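Local coordinates for protein DTDP-4-dehydrorhamnose reductase, rfbD ortholog (Clostridium acetobutylicum, PDB 1VL0) that probably catalyses the NAD(P)H-dependent reduction of dTDP-6-deoxy-L-lyxo-4-hexulose to dTDP-L-rhamnose, and binds NADH in its nucleotide pocket, at residues 205-209 / 210-214; 263-266 / 267-270; 53-56 / 57-61; 141-144 / 145-148; 173-176 / 177-181. All coordinates share one frame; numbering follows the deposited sequence.

In the fold
All five contacts are local, made along a helix or at its ends. Contacts 2 and 4 are the buried ones, the latter on helix 136-151 beside the dinucleotide; contacts 1, 3 and 5 are partly buried. Contacts 3 and 5 lie on opposite sides of the chain's centre, their centres about 44 Å apart. Mid-helix contacts 3 and 4 rest mainly on regular i to i+4 backbone bonds, contact 4 adding a lysine bound to ribose, whereas contacts 1 and 2, centred about 14 Å apart, add a salt bridge at a helix end and both touch the second subunit. In contact 5 a histidine bonds a carbonyl of the last turn. Contacts 3 and 4 touch the third subunit.

Contact 1. Residues 205-209 / 210-214; sequences LKVID and EKNYG
Lys206 NZ meets Glu210 OE2 at 2.9 Å, a salt bridge spanning one turn at the C-terminal end of helix 197-210, where a Schellman motif leads into strand 214-217. NZ reaches the syn side of the carboxylate oxygen, 19° out of the carboxylate plane. CG of Lys206 lies anti to the backbone N (chi1 177°), and the chain runs extended until it bends at chi4, which turns NZ onto OE2. The other oxygen, Glu210 OE1, is bonded to Thr272 OG1, and NZ also donates to Thr272 O, so a single loop residue holds both charged ends.

The motif rests on Lys211, which has positive phi. Asn212 N donates to Val207 O over 3.1 Å, almost straight at 172°, and Lys211 N donates to Ile208 O at 3.2 Å from above the carbonyl plane. Beside this closure, Asn212 CB packs on Val207 CB at 4.2 Å. Asn212 ND2 also makes a weak bond to Glu210 OE1, while its OD1 takes a bond from Lys95 of the second subunit. Ile208 O has a second donor, a water 2.8 Å away that in turn accepts from Lys211 NZ.

Contact 2. Residues 263-266 / 267-270; sequences LRNY and MLEL
Arg264 and Tyr266 both carry CG anti to the backbone N (chi1 -173° and -160°), whereas Glu269 and Leu270 have theirs anti to the carbonyl carbon; these choices bring the four side chains together at the start of helix 266-270. The arginine chain is extended from CG to NE and presents the guanidinium side-on to Glu269. Both NE and NH2 grip one oxygen: Arg264 NH2 lies 2.8 Å from Glu269 OE1 and Arg264 NE lies 3.0 Å from the same atom. OE1 sits near the guanidinium plane, and NH2 meets the syn lone pair of OE1, although the guanidinium and carboxylate planes are 54° apart. Both bonds converge on OE1 and so pin that oxygen.

OE1 also lies at the edge of the Tyr266 ring, 3.6 Å from Tyr266 CD1, with ring and carboxylate planes perpendicular. One ring face receives a CH-pi contact: Leu270 CD1 stands 3.9 Å from the centroid of the Tyr266 ring. The other Leu270 methyl, CD2, approaches Tyr266 CE1 at 3.8 Å. Backbone bonds begin the helix, Glu269 N to Asn265 O at 3.1 Å and Leu270 N to Tyr266 O at 2.8 Å. Asn265 occupies the N-cap position without making a side-chain cap; its ND2 instead bonds Thr219 O and Asp274 OD1.

The short helix follows the loop after strand 242-246. Met267 (selenomethionine) and Leu268 rest on Phe216 of strand 214-217, while Tyr266 OH bonds Asp84 of the second subunit.

Contact 3. Residues 53-56 / 57-61; sequences LAVN and KFFNE
Val55 and Phe59 lie side by side and point the same way, one turn apart on helix 52-62, the beta-alpha-beta crossover between parallel strands 37-42 and 66-69 of the Rossmann-type fold. The touching branch of the valine is CG1, anti to the backbone N (chi1 172°), and it meets the near side of the ring at Phe59 CD1, 3.9 Å away. The phenylalanine has CG anti to its carbonyl carbon (chi1 -85°), which tips the ring back along the helix; Val55 O consequently lies at the ring edge, near its plane, 3.2 Å from Phe59 CD1.

That same carbonyl accepts the backbone bond from Phe59 N at 3.1 Å, nearly linear at 175°. In the same i to i+4 ladder, Lys57 N to Leu53 O, Phe58 N to Ala54 O and Asn60 N to Asn56 O are each 3.0 Å. Asn60 CG folds back against the preceding turn and comes within 3.1 Å of Asn56 O, but the side-chain ND2 is badly angled and makes no bond to it.

Val55 and Phe59 both face helix 83-104, touching Ala100, while Phe58 turns toward strands 13-18 and 37-42 through Leu16 and Ile40. Leu53 and Asn56 pack on Glu210 of the third subunit. The chemistry across the turn is thus apolar contact laid over regular main-chain bonding, with no charged pair, which implies that backbone ladder and covered surfaces hold the helix here.

Contact 4. Residues 141-144 / 145-148; sequences KLEG and ENFV. With NAI (1,4-dihydronicotinamide adenine dinucleotide), chain D.
Helix 136-151 carries the NADH-binding Lys141, whose side chain leaves this turn for the nicotinamide ribose of the bound dinucleotide. Lys141 NZ donates to both ribose hydroxyl oxygens, O2D of the dinucleotide at 3.0 Å and O3D at 3.2 Å, and also to Ile111 O, so three oxygens hold the ammonium. Bends at chi2 and chi3 (-71° and -67°) curl the chain before it straightens to NZ.

Tyr137, one turn earlier, bonds the same dinucleotide; the pair fits the Tyr-x-x-x-Lys motif of the extended short-chain dehydrogenases, whose Rossmann-type fold supplies this helix. Behind the lysine, Glu145 N closes the turn on Lys141 O at 3.1 Å. The Glu145 side chain runs extended beyond CG and passes Leu142, with Leu142 CD1 4.0 Å from Glu145 OE1; its buried carboxylate is satisfied by Arg159 and Ser112.

On another side of the helix Glu143 bends at chi2 and crosses Asn146. Asn146 ND2 makes only a weak bond to Glu143 OE1, at 3.5 Å, with the amide and carboxylate planes 81° apart, while Glu143 OE2 has a salt bridge to Lys139. Val148 CG2 packs on Gly144 O at 3.4 Å, the carbonyl that also accepts from Val148 N.

Contact 5. Residues 173-176 / 177-181; sequences TMIN and LGKTH
Leu177 touches Thr173 and Met174 (selenomethionine) one turn earlier on helix 170-180, near that helix's C-terminal end. From the start of the leucine side chain, CB lies 3.5 Å from Thr173 O, and CG comes closer still, at 3.3 Å from the same oxygen. The first torsion, with CG anti to the carbonyl carbon (chi1 -71°), sends the chain back along the preceding turn. At the tip, CD1 does the touching: it lies 3.9 Å from Met174 CE and 4.0 Å from Thr173 CG2. The threonine methyl runs alongside, pointing the same way, whereas the selenomethionine chain, bent at chi2 and chi3, crosses at a slant to bring CE to the leucine.

Lys179 and Ile175 repeat the side-by-side pattern on another side of the helix. The lysine chain is extended beyond CG and brings CE and NZ beside Ile175 CG2, while CG and CD pass over Ile175 O. Met174 and Leu177 both touch Leu184 of strand 183-187, and Met174 also packs on Ala230, Ile233 and Phe234 of helix 226-237; Ile175 and Lys179 meet Ile239. The contact therefore joins the helix to both elements through apolar groups.

The backbone ladder is firm at first, with Leu177 N to Thr173 O at 2.9 Å and 170°, and falls off at Thr180 N, whose bond to Asn176 O is weak. The terminal turn is gathered instead on Leu177 O, which accepts from Thr180 N and, on a lone pair, from His181 ND1 at 2.9 Å, the oxygen lying in the plane of the imidazole.

Contact 1. Residues 205-209 / 210-214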
# COMPACT_ATOMS: atom_id res chain seq x y z
N LEU A 205 19.89 12.02 8.70
CA LEU A 205 20.79 11.20 9.55
C LEU A 205 20.22 10.96 10.94
O LEU A 205 20.55 9.95 11.59
CB LEU A 205 22.15 11.86 9.64
CG LEU A 205 22.90 11.99 8.30
CD1 LEU A 205 24.13 12.91 8.47
CD2 LEU A 205 23.31 10.66 7.75
N LYS A 206 19.40 11.89 11.43
CA LYS A 206 18.66 11.71 12.69
C LYS A 206 17.67 10.50 12.65
O LYS A 206 17.68 9.66 13.55
CB LYS A 206 17.85 12.99 12.99
CG LYS A 206 16.95 12.98 14.26
CD LYS A 206 15.95 14.24 14.23
CE LYS A 206 14.94 14.31 15.44
NZ LYS A 206 15.69 14.03 16.76
N VAL A 207 16.79 10.46 11.66
CA VAL A 207 15.81 9.38 11.60
C VAL A 207 16.48 8.03 11.44
O VAL A 207 16.03 7.05 12.01
CB VAL A 207 14.70 9.58 10.56
CG1 VAL A 207 13.88 10.85 10.91
CG2 VAL A 207 15.24 9.67 9.14
N ILE A 208 17.54 7.94 10.65
CA ILE A 208 18.31 6.68 10.55
C ILE A 208 18.83 6.24 11.91
O ILE A 208 18.77 5.08 12.30
CB ILE A 208 19.51 6.83 9.57
CG1 ILE A 208 19.01 7.01 8.14
CG2 ILE A 208 20.45 5.65 9.62
CD1 ILE A 208 20.21 7.42 7.20
N ASP A 209 19.41 7.18 12.60
CA ASP A 209 19.97 6.93 13.90
C ASP A 209 18.93 6.38 14.88
O ASP A 209 19.24 5.53 15.69
CB ASP A 209 20.48 8.26 14.44
CG ASP A 209 21.70 8.11 15.23
OD1 ASP A 209 21.61 7.63 16.39
OD2 ASP A 209 22.80 8.49 14.77
N GLU A 210 17.71 6.92 14.83
CA GLU A 210 16.60 6.53 15.70
C GLU A 210 15.85 5.26 15.27
O GLU A 210 15.03 4.74 16.03
CB GLU A 210 15.57 7.68 15.76
CG GLU A 210 16.16 8.96 16.35
CD GLU A 210 15.31 10.18 16.18
OE1 GLU A 210 14.35 10.19 15.37
OE2 GLU A 210 15.65 11.17 16.86
N LYS A 211 16.10 4.83 14.04
CA LYS A 211 15.22 3.87 13.32
C LYS A 211 13.75 4.28 13.33
O LYS A 211 12.85 3.48 13.59
CB LYS A 211 15.46 2.47 13.86
CG LYS A 211 16.87 1.99 13.48
CD LYS A 211 16.99 0.50 13.60
CE LYS A 211 18.44 0.03 13.58
NZ LYS A 211 19.16 0.36 12.33
N ASN A 212 13.54 5.56 13.02
CA ASN A 212 12.23 6.23 13.04
C ASN A 212 11.72 6.15 11.61
O ASN A 212 11.82 7.06 10.84
CB ASN A 212 12.43 7.66 13.51
CG ASN A 212 11.11 8.36 13.87
OD1 ASN A 212 10.00 7.76 13.86
ND2 ASN A 212 11.23 9.65 14.18
N TYR A 213 11.20 4.97 11.25
CA TYR A 213 10.83 4.66 9.87
C TYR A 213 9.54 5.35 9.51
O TYR A 213 8.73 5.69 10.39
CB TYR A 213 10.64 3.16 9.70
CG TYR A 213 11.88 2.35 9.91
CD1 TYR A 213 12.88 2.37 8.99
CD2 TYR A 213 12.02 1.54 11.00
CE1 TYR A 213 14.05 1.59 9.19
CE2 TYR A 213 13.21 0.74 11.19
CZ TYR A 213 14.20 0.80 10.28
OH TYR A 213 15.38 0.04 10.41
N GLY A 214 9.33 5.54 8.22
CA GLY A 214 8.10 6.11 7.75
C GLY A 214 8.32 7.22 6.76
O GLY A 214 9.39 7.37 6.20
O HOH W 1 19.74 2.64 11.35

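Contact 2. Residues 263-266 / 267-270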
# COMPACT_ATOMS: atom_id res chain seq x y z
N LEU A 263 4.98 22.47 3.32
CA LEU A 263 4.87 21.22 4.01
C LEU A 263 5.04 21.43 5.49
O LEU A 263 6.00 22.04 5.92
CB LEU A 263 5.97 20.27 3.54
CG LEU A 263 6.02 20.03 2.04
CD1 LEU A 263 7.14 18.96 1.77
CD2 LEU A 263 4.71 19.54 1.50
N ARG A 264 4.13 20.89 6.28
CA ARG A 264 4.33 20.86 7.70
C ARG A 264 5.23 19.65 8.00
O ARG A 264 4.99 18.56 7.48
CB ARG A 264 3.00 20.72 8.39
CG ARG A 264 3.07 20.83 9.87
CD ARG A 264 1.73 20.90 10.53
NE ARG A 264 1.89 20.86 11.98
CZ ARG A 264 0.90 20.85 12.87
NH1 ARG A 264 -0.33 20.89 12.47
NH2 ARG A 264 1.17 20.78 14.17
N ASN A 265 6.21 19.83 8.87
CA ASN A 265 7.06 18.77 9.32
C ASN A 265 6.38 18.08 10.51
O ASN A 265 6.96 17.96 11.62
CB ASN A 265 8.44 19.29 9.77
CG ASN A 265 9.36 19.76 8.63
OD1 ASN A 265 8.97 19.99 7.49
ND2 ASN A 265 10.58 19.98 8.99
N TYR A 266 5.20 17.53 10.25
CA TYR A 266 4.29 16.99 11.30
C TYR A 266 4.80 15.71 11.96
O TYR A 266 4.76 15.53 13.17
CB TYR A 266 2.93 16.77 10.70
CG TYR A 266 1.78 16.68 11.67
CD1 TYR A 266 1.73 17.44 12.82
CD2 TYR A 266 0.72 15.81 11.41
CE1 TYR A 266 0.64 17.32 13.70
CE2 TYR A 266 -0.33 15.68 12.25
CZ TYR A 266 -0.38 16.46 13.40
OH TYR A 266 -1.48 16.31 14.22
N MSE A 267 5.36 14.83 11.17
CA MSE A 267 5.88 13.57 11.74
C MSE A 267 7.06 13.80 12.64
O MSE A 267 7.24 13.09 13.64
CB MSE A 267 6.27 12.60 10.62
CG MSE A 267 5.06 11.95 9.98
SE MSE A 267 4.40 10.49 11.16
CE MSE A 267 5.94 9.29 11.07
N LEU A 268 7.89 14.78 12.29
CA LEU A 268 8.95 15.19 13.21
C LEU A 268 8.42 15.76 14.51
O LEU A 268 8.85 15.36 15.61
CB LEU A 268 9.90 16.16 12.52
CG LEU A 268 10.84 15.54 11.49
CD1 LEU A 268 11.65 16.65 10.81
CD2 LEU A 268 11.79 14.50 12.11
N GLU A 269 7.44 16.65 14.40
CA GLU A 269 6.77 17.24 15.56
C GLU A 269 6.12 16.19 16.46
O GLU A 269 6.16 16.29 17.67
CB GLU A 269 5.70 18.21 15.11
CG GLU A 269 6.21 19.48 14.44
CD GLU A 269 5.05 20.34 13.85
OE1 GLU A 269 3.89 20.01 14.04
OE2 GLU A 269 5.31 21.36 13.18
N LEU A 270 5.52 15.18 15.86
CA LEU A 270 4.82 14.14 16.59
C LEU A 270 5.75 13.06 17.16
O LEU A 270 5.28 12.23 17.93
CB LEU A 270 3.80 13.45 15.69
CG LEU A 270 2.59 14.20 15.12
CD1 LEU A 270 1.89 13.28 14.14
CD2 LEU A 270 1.67 14.63 16.22
O HOH W 2 6.46 22.01 11.00

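Contact 3. Residues 53-56 / 57-61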
# COMPACT_ATOMS: atom_id res chain seq x y z
N LEU A 53 20.27 -5.26 -12.90
CA LEU A 53 21.31 -6.22 -12.71
C LEU A 53 22.53 -5.59 -12.04
O LEU A 53 23.16 -6.19 -11.16
CB LEU A 53 21.67 -6.86 -14.06
CG LEU A 53 20.54 -7.67 -14.75
CD1 LEU A 53 21.09 -8.30 -16.04
CD2 LEU A 53 19.89 -8.74 -13.83
N ALA A 54 22.90 -4.40 -12.49
CA ALA A 54 24.03 -3.68 -11.93
C ALA A 54 23.77 -3.37 -10.45
O ALA A 54 24.64 -3.56 -9.57
CB ALA A 54 24.26 -2.37 -12.72
N VAL A 55 22.57 -2.85 -10.17
CA VAL A 55 22.20 -2.55 -8.79
C VAL A 55 22.24 -3.79 -7.87
O VAL A 55 22.83 -3.73 -6.76
CB VAL A 55 20.87 -1.89 -8.71
CG1 VAL A 55 20.44 -1.78 -7.27
CG2 VAL A 55 20.94 -0.51 -9.32
N ASN A 56 21.67 -4.90 -8.32
CA ASN A 56 21.70 -6.15 -7.55
C ASN A 56 23.11 -6.61 -7.24
O ASN A 56 23.41 -6.96 -6.12
CB ASN A 56 20.93 -7.29 -8.24
CG ASN A 56 19.44 -7.00 -8.39
OD1 ASN A 56 18.89 -6.07 -7.80
ND2 ASN A 56 18.78 -7.79 -9.23
N LYS A 57 23.96 -6.60 -8.25
CA LYS A 57 25.34 -7.04 -8.09
C LYS A 57 26.09 -6.18 -7.09
O LYS A 57 26.82 -6.68 -6.26
CB LYS A 57 26.06 -6.99 -9.44
CG LYS A 57 27.43 -7.66 -9.42
CD LYS A 57 28.41 -6.98 -10.36
CE LYS A 57 28.21 -7.43 -11.79
NZ LYS A 57 29.09 -8.60 -12.08
N PHE A 58 25.91 -4.88 -7.19
CA PHE A 58 26.59 -3.92 -6.31
C PHE A 58 26.21 -4.19 -4.85
O PHE A 58 27.07 -4.33 -3.98
CB PHE A 58 26.18 -2.49 -6.71
CG PHE A 58 27.02 -1.43 -6.08
CD1 PHE A 58 26.74 -1.00 -4.78
CD2 PHE A 58 28.08 -0.84 -6.78
CE1 PHE A 58 27.50 -0.01 -4.18
CE2 PHE A 58 28.84 0.16 -6.20
CZ PHE A 58 28.55 0.57 -4.90
N PHE A 59 24.91 -4.28 -4.59
CA PHE A 59 24.46 -4.57 -3.22
C PHE A 59 24.93 -5.92 -2.70
O PHE A 59 25.31 -6.05 -1.54
CB PHE A 59 22.96 -4.50 -3.15
CG PHE A 59 22.43 -3.11 -2.94
CD1 PHE A 59 22.50 -2.16 -3.94
CD2 PHE A 59 21.88 -2.74 -1.72
CE1 PHE A 59 21.96 -0.86 -3.73
CE2 PHE A 59 21.43 -1.45 -1.50
CZ PHE A 59 21.45 -0.53 -2.51
N ASN A 60 24.90 -6.94 -3.55
CA ASN A 60 25.32 -8.28 -3.13
C ASN A 60 26.81 -8.33 -2.79
O ASN A 60 27.18 -9.07 -1.89
CB ASN A 60 24.98 -9.34 -4.18
CG ASN A 60 23.47 -9.56 -4.35
OD1 ASN A 60 22.67 -9.19 -3.50
ND2 ASN A 60 23.09 -10.18 -5.45
N GLU A 61 27.61 -7.52 -3.47
CA GLU A 61 29.06 -7.46 -3.24
C GLU A 61 29.42 -6.53 -2.08
O GLU A 61 30.22 -6.90 -1.22
CB GLU A 61 29.81 -7.05 -4.53
CG GLU A 61 29.64 -8.09 -5.65
CD GLU A 61 30.34 -7.77 -6.99
OE1 GLU A 61 30.74 -6.60 -7.25
OE2 GLU A 61 30.44 -8.72 -7.82

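Contact 4. Residues 141-144 / 145-148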
# COMPACT_ATOMS: atom_id res chain seq x y z
N LYS A 141 8.11 10.75 -9.16
CA LYS A 141 8.64 10.70 -7.80
C LYS A 141 7.65 9.97 -6.89
O LYS A 141 8.05 9.21 -6.05
CB LYS A 141 8.89 12.10 -7.24
CG LYS A 141 9.98 12.91 -7.92
CD LYS A 141 11.38 12.33 -7.58
CE LYS A 141 11.76 12.49 -6.10
NZ LYS A 141 13.12 11.93 -5.85
N LEU A 142 6.36 10.20 -7.05
CA LEU A 142 5.37 9.47 -6.24
C LEU A 142 5.42 7.95 -6.44
O LEU A 142 5.35 7.19 -5.50
CB LEU A 142 3.96 9.94 -6.53
CG LEU A 142 2.86 9.21 -5.74
CD1 LEU A 142 2.92 9.48 -4.28
CD2 LEU A 142 1.50 9.62 -6.27
N GLU A 143 5.53 7.53 -7.68
CA GLU A 143 5.61 6.12 -7.96
C GLU A 143 6.89 5.54 -7.36
O GLU A 143 6.89 4.40 -6.90
CB GLU A 143 5.52 5.86 -9.48
CG GLU A 143 4.14 6.20 -10.04
CD GLU A 143 3.00 5.37 -9.45
OE1 GLU A 143 3.26 4.23 -8.92
OE2 GLU A 143 1.85 5.85 -9.57
N GLY A 144 7.94 6.33 -7.34
CA GLY A 144 9.19 5.95 -6.63
C GLY A 144 8.89 5.68 -5.17
O GLY A 144 9.28 4.69 -4.66
N GLU A 145 8.13 6.57 -4.51
CA GLU A 145 7.73 6.35 -3.11
C GLU A 145 6.98 5.05 -2.93
O GLU A 145 7.25 4.28 -2.00
CB GLU A 145 6.81 7.46 -2.59
CG GLU A 145 7.40 8.86 -2.56
CD GLU A 145 6.52 9.84 -1.78
OE1 GLU A 145 5.51 9.39 -1.20
OE2 GLU A 145 6.86 11.05 -1.76
N ASN A 146 6.02 4.81 -3.82
CA ASN A 146 5.17 3.65 -3.72
C ASN A 146 5.97 2.36 -3.83
O ASN A 146 5.74 1.40 -3.12
CB ASN A 146 4.13 3.68 -4.82
CG ASN A 146 3.06 4.77 -4.60
OD1 ASN A 146 2.91 5.33 -3.52
ND2 ASN A 146 2.32 5.07 -5.66
N PHE A 147 6.92 2.35 -4.73
CA PHE A 147 7.81 1.16 -4.88
C PHE A 147 8.67 0.92 -3.66
O PHE A 147 8.82 -0.21 -3.23
CB PHE A 147 8.76 1.37 -6.04
CG PHE A 147 8.21 1.00 -7.38
CD1 PHE A 147 7.62 -0.24 -7.60
CD2 PHE A 147 8.37 1.88 -8.45
CE1 PHE A 147 7.16 -0.59 -8.84
CE2 PHE A 147 7.92 1.53 -9.70
CZ PHE A 147 7.30 0.31 -9.90
N VAL A 148 9.28 1.98 -3.12
CA VAL A 148 10.16 1.85 -1.97
C VAL A 148 9.39 1.18 -0.79
O VAL A 148 9.85 0.23 -0.22
CB VAL A 148 10.76 3.21 -1.57
CG1 VAL A 148 11.41 3.15 -0.24
CG2 VAL A 148 11.77 3.66 -2.60
PA NAI D . 20.92 17.26 -7.61
O1A NAI D . 20.26 17.51 -8.94
O2A NAI D . 21.76 18.42 -7.13
O5B NAI D . 21.70 15.87 -7.74
C5B NAI D . 20.98 14.75 -8.22
C4B NAI D . 21.92 13.65 -8.69
O4B NAI D . 21.20 12.72 -9.50
C3B NAI D . 23.07 14.11 -9.59
O3B NAI D . 24.31 13.94 -8.92
C2B NAI D . 22.93 13.19 -10.81
O2B NAI D . 24.13 12.91 -11.51
C1B NAI D . 22.23 12.00 -10.15
N9A NAI D . 21.75 10.90 -11.00
C8A NAI D . 21.01 11.06 -12.14
N7A NAI D . 20.78 9.84 -12.67
C5A NAI D . 21.37 8.89 -11.91
C6A NAI D . 21.43 7.50 -12.03
N6A NAI D . 20.86 6.87 -13.04
N1A NAI D . 22.12 6.77 -11.08
C2A NAI D . 22.73 7.43 -10.01
N3A NAI D . 22.70 8.79 -9.90
C4A NAI D . 22.01 9.54 -10.84
O3 NAI D . 19.79 16.85 -6.56
PN NAI D . 19.39 17.62 -5.19
O1N NAI D . 20.25 17.18 -4.07
O2N NAI D . 19.08 19.03 -5.52
O5D NAI D . 18.03 16.81 -4.87
C5D NAI D . 18.08 15.76 -3.90
C4D NAI D . 16.70 15.16 -3.76
O4D NAI D . 15.73 16.15 -3.35
C3D NAI D . 16.19 14.53 -5.05
O3D NAI D . 15.75 13.25 -4.68
C2D NAI D . 15.05 15.43 -5.52
O2D NAI D . 13.97 14.81 -6.22
C1D NAI D . 14.58 16.00 -4.18
N1N NAI D . 13.94 17.31 -4.28
C2N NAI D . 14.73 18.41 -4.56
C3N NAI D . 14.10 19.65 -4.64
C7N NAI D . 14.81 20.81 -5.27
O7N NAI D . 14.28 22.09 -5.05
N7N NAI D . 15.91 20.61 -6.02
C4N NAI D . 12.72 19.76 -4.42
C5N NAI D . 11.94 18.64 -4.14
C6N NAI D . 12.60 17.41 -4.08

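Contact 5. Residues 173-176 / 177-181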
# COMPACT_ATOMS: atom_id res chain seq x y z
N THR A 173 21.17 31.35 -8.78
CA THR A 173 20.50 31.97 -9.91
C THR A 173 20.15 33.44 -9.68
O THR A 173 20.47 34.30 -10.50
CB THR A 173 19.25 31.17 -10.21
OG1 THR A 173 19.66 29.86 -10.65
CG2 THR A 173 18.46 31.75 -11.39
N MSE A 174 19.47 33.71 -8.57
CA MSE A 174 19.13 35.06 -8.19
C MSE A 174 20.34 35.96 -8.06
O MSE A 174 20.29 37.08 -8.50
CB MSE A 174 18.39 35.08 -6.86
CG MSE A 174 16.94 34.75 -6.96
SE MSE A 174 15.90 35.89 -8.26
CE MSE A 174 15.71 34.54 -9.59
N ILE A 175 21.39 35.46 -7.41
CA ILE A 175 22.65 36.20 -7.25
C ILE A 175 23.20 36.57 -8.58
O ILE A 175 23.56 37.72 -8.79
CB ILE A 175 23.68 35.42 -6.39
CG1 ILE A 175 23.25 35.47 -4.92
CG2 ILE A 175 25.08 36.04 -6.49
CD1 ILE A 175 23.95 34.50 -3.96
N ASN A 176 23.25 35.63 -9.51
CA ASN A 176 23.80 35.92 -10.84
C ASN A 176 22.95 36.89 -11.61
O ASN A 176 23.43 37.83 -12.22
CB ASN A 176 24.04 34.62 -11.60
CG ASN A 176 25.16 33.80 -10.97
OD1 ASN A 176 26.03 34.36 -10.28
ND2 ASN A 176 25.14 32.48 -11.18
N LEU A 177 21.65 36.66 -11.61
CA LEU A 177 20.77 37.56 -12.32
C LEU A 177 20.82 38.97 -11.73
O LEU A 177 20.72 39.97 -12.45
CB LEU A 177 19.32 37.05 -12.27
CG LEU A 177 19.02 35.80 -13.10
CD1 LEU A 177 17.60 35.36 -12.85
CD2 LEU A 177 19.28 36.05 -14.59
N GLY A 178 20.93 39.03 -10.42
CA GLY A 178 20.88 40.26 -9.69
C GLY A 178 22.09 41.11 -9.95
O GLY A 178 21.98 42.33 -9.93
N LYS A 179 23.23 40.48 -10.23
CA LYS A 179 24.47 41.18 -10.54
C LYS A 179 24.47 41.74 -11.97
O LYS A 179 25.19 42.69 -12.25
CB LYS A 179 25.66 40.26 -10.33
CG LYS A 179 25.97 39.99 -8.84
CD LYS A 179 27.11 39.00 -8.72
CE LYS A 179 27.62 38.91 -7.28
NZ LYS A 179 28.50 37.71 -7.08
N THR A 180 23.67 41.15 -12.85
CA THR A 180 23.64 41.50 -14.27
C THR A 180 22.37 42.23 -14.67
O THR A 180 22.17 42.52 -15.83
CB THR A 180 23.82 40.21 -15.12
OG1 THR A 180 22.76 39.27 -14.86
CG2 THR A 180 25.11 39.45 -14.73
N HIS A 181 21.50 42.52 -13.72
CA HIS A 181 20.20 43.15 -13.99
C HIS A 181 19.86 44.20 -12.94
O HIS A 181 20.24 44.09 -11.77
CB HIS A 181 19.05 42.12 -14.01
CG HIS A 181 19.09 41.19 -15.17
ND1 HIS A 181 19.90 40.08 -15.21
CD2 HIS A 181 18.42 41.20 -16.35
CE1 HIS A 181 19.75 39.45 -16.37
NE2 HIS A 181 18.85 40.12 -17.08